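Local coordinates for coenzyme PQQ synthesis protein B (Methylobacterium extorquens, PDB 4Z7R) that has a metallo-beta-lactamase fold, binds zinc, and takes part in pyrroloquinoline quinone biosynthesis, where it may help transport PQQ or its precursor to the periplasm, at residues R50-N55 and F143-G148. Numbering follows the deposited sequence.
Sequences RWLLLN and FEPVPG
Val146 spreads its two methyls over Arg50 and the start of strand 51-54: CG1 lies 3.7 Å from Arg50 CB, while CG2 reaches the backbone, 4.1 Å from Trp51 C. CG1 stands anti to the backbone N (chi1 178°) and CG2 beside that nitrogen, CG1 facing Arg50 and CG2 Trp51. Beyond it, Leu52 and Pro145 cross obliquely, with Leu52 CD2 4.1 Å from Pro145 CG. At the outer margin, Arg50 runs at about a right angle to Pro147. Its guanidinium has Pro147 CD over one face, 3.9 Å above the plane and displaced toward the rim, and NH1 comes within 3.6 Å of Pro147 CG. A salt bridge from Arg50 NE to Asp47 holds the charged end. No hydrogen bond joins the two segments; van der Waals packing carries the contact, partly against the Trp51 backbone. The turn has its own tie, a nearly straight hydrogen bond (176°) from Gly148 N to the anti lone pair of Glu144 OE2. The corner after 142-144, an outermost strand of the second sheet, packs against strand 51-54 of the first, and Leu52 also meets Leu149 and Val151 of 149-159, as the two sheets of the metallo-beta-lactamase alpha-beta/beta-alpha sandwich pack together.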
loop_
_atom_site.group_PDB
_atom_site.type_symbol
_atom_site.label_atom_id
_atom_site.label_comp_id
_atom_site.label_asym_id
_atom_site.label_seq_id
_atom_site.Cartn_x
_atom_site.Cartn_y
_atom_site.Cartn_z
ATOM N N ARG A 50 1.883 23.321 -3.103
ATOM C CA ARG A 50 0.739 22.679 -3.736
ATOM C C ARG A 50 1.240 21.646 -4.736
ATOM O O ARG A 50 1.968 21.980 -5.670
ATOM C CB ARG A 50 -0.145 23.720 -4.424
ATOM C CG ARG A 50 -0.799 24.698 -3.458
ATOM C CD ARG A 50 -1.474 25.839 -4.200
ATOM N NE ARG A 50 -0.501 26.668 -4.908
ATOM C CZ ARG A 50 -0.813 27.755 -5.606
ATOM N NH1 ARG A 50 -2.076 28.149 -5.697
ATOM N NH2 ARG A 50 0.140 28.448 -6.213
ATOM N N TRP A 51 0.848 20.391 -4.541
ATOM C CA TRP A 51 1.461 19.296 -5.282
ATOM C C TRP A 51 0.498 18.492 -6.142
ATOM O O TRP A 51 -0.668 18.297 -5.794
ATOM C CB TRP A 51 2.173 18.346 -4.315
ATOM C CG TRP A 51 3.302 18.982 -3.576
ATOM C CD1 TRP A 51 3.216 19.785 -2.479
ATOM C CD2 TRP A 51 4.695 18.875 -3.888
ATOM N NE1 TRP A 51 4.471 20.186 -2.086
ATOM C CE2 TRP A 51 5.397 19.640 -2.934
ATOM C CE3 TRP A 51 5.419 18.206 -4.881
ATOM C CZ2 TRP A 51 6.785 19.754 -2.943
ATOM C CZ3 TRP A 51 6.797 18.325 -4.892
ATOM C CH2 TRP A 51 7.466 19.091 -3.927
ATOM N N LEU A 52 1.013 18.034 -7.277
ATOM C CA LEU A 52 0.334 17.057 -8.108
ATOM C C LEU A 52 0.984 15.699 -7.900
ATOM O O LEU A 52 2.199 15.562 -8.042
ATOM C CB LEU A 52 0.400 17.445 -9.585
ATOM C CG LEU A 52 0.016 16.337 -10.575
ATOM C CD1 LEU A 52 -1.484 16.079 -10.554
ATOM C CD2 LEU A 52 0.491 16.670 -11.986
ATOM N N LEU A 53 0.176 14.702 -7.562
ATOM C CA LEU A 53 0.667 13.337 -7.443
ATOM C C LEU A 53 0.534 12.608 -8.770
ATOM O O LEU A 53 -0.552 12.532 -9.338
ATOM C CB LEU A 53 -0.096 12.584 -6.351
ATOM C CG LEU A 53 0.495 11.247 -5.910
ATOM C CD1 LEU A 53 1.695 11.472 -5.023
ATOM C CD2 LEU A 53 -0.557 10.421 -5.186
ATOM N N LEU A 54 1.644 12.074 -9.266
ATOM C CA LEU A 54 1.603 11.273 -10.480
ATOM C C LEU A 54 1.644 9.795 -10.115
ATOM O O LEU A 54 2.666 9.290 -9.649
ATOM C CB LEU A 54 2.746 11.648 -11.424
ATOM C CG LEU A 54 2.484 12.982 -12.138
ATOM C CD1 LEU A 54 3.197 14.132 -11.440
ATOM C CD2 LEU A 54 2.856 12.919 -13.608
ATOM N N ASN A 55 0.503 9.136 -10.312
ATOM C CA ASN A 55 0.256 7.743 -9.934
ATOM C C ASN A 55 0.154 7.582 -8.417
ATOM O O ASN A 55 0.748 8.343 -7.645
ATOM C CB ASN A 55 1.312 6.812 -10.551
ATOM C CG ASN A 55 1.236 6.769 -12.066
ATOM O OD1 ASN A 55 0.153 6.654 -12.642
ATOM N ND2 ASN A 55 2.388 6.859 -12.720
ATOM N N PHE A 143 -3.600 20.654 -19.577
ATOM C CA PHE A 143 -4.431 21.167 -18.494
ATOM C C PHE A 143 -3.553 21.667 -17.351
ATOM O O PHE A 143 -2.335 21.503 -17.381
ATOM C CB PHE A 143 -5.426 20.103 -18.008
ATOM C CG PHE A 143 -4.787 18.890 -17.386
ATOM C CD1 PHE A 143 -4.146 17.942 -18.168
ATOM C CD2 PHE A 143 -4.863 18.682 -16.019
ATOM C CE1 PHE A 143 -3.568 16.823 -17.593
ATOM C CE2 PHE A 143 -4.289 17.564 -15.437
ATOM C CZ PHE A 143 -3.641 16.634 -16.227
ATOM N N GLU A 144 -4.174 22.296 -16.356
ATOM C CA GLU A 144 -3.438 22.949 -15.277
ATOM C C GLU A 144 -3.995 22.543 -13.914
ATOM O O GLU A 144 -4.818 23.257 -13.339
ATOM C CB GLU A 144 -3.497 24.471 -15.449
ATOM C CG GLU A 144 -2.608 25.262 -14.503
ATOM C CD GLU A 144 -2.675 26.758 -14.763
ATOM O OE1 GLU A 144 -3.504 27.181 -15.596
ATOM O OE2 GLU A 144 -1.898 27.509 -14.138
ATOM N N PRO A 145 -3.543 21.394 -13.387
ATOM C CA PRO A 145 -4.133 20.836 -12.163
ATOM C C PRO A 145 -3.706 21.588 -10.907
ATOM O O PRO A 145 -4.371 21.503 -9.876
ATOM C CB PRO A 145 -3.598 19.401 -12.143
ATOM C CG PRO A 145 -2.306 19.472 -12.890
ATOM C CD PRO A 145 -2.480 20.535 -13.940
ATOM N N VAL A 146 -2.596 22.310 -11.007
ATOM C CA VAL A 146 -2.117 23.190 -9.949
ATOM C C VAL A 146 -1.732 24.504 -10.618
ATOM O O VAL A 146 -1.120 24.486 -11.683
ATOM C CB VAL A 146 -0.905 22.591 -9.191
ATOM C CG1 VAL A 146 -0.396 23.559 -8.127
ATOM C CG2 VAL A 146 -1.265 21.253 -8.561
ATOM N N PRO A 147 -2.112 25.646 -10.019
ATOM C CA PRO A 147 -1.808 26.925 -10.675
ATOM C C PRO A 147 -0.316 27.098 -10.960
ATOM O O PRO A 147 0.512 27.017 -10.052
ATOM C CB PRO A 147 -2.302 27.960 -9.663
ATOM C CG PRO A 147 -3.405 27.254 -8.934
ATOM C CD PRO A 147 -2.930 25.829 -8.807
ATOM N N GLY A 148 0.010 27.319 -12.228
ATOM C CA GLY A 148 1.386 27.496 -12.652
ATOM C C GLY A 148 2.000 26.215 -13.189
ATOM O O GLY A 148 3.100 26.227 -13.739
#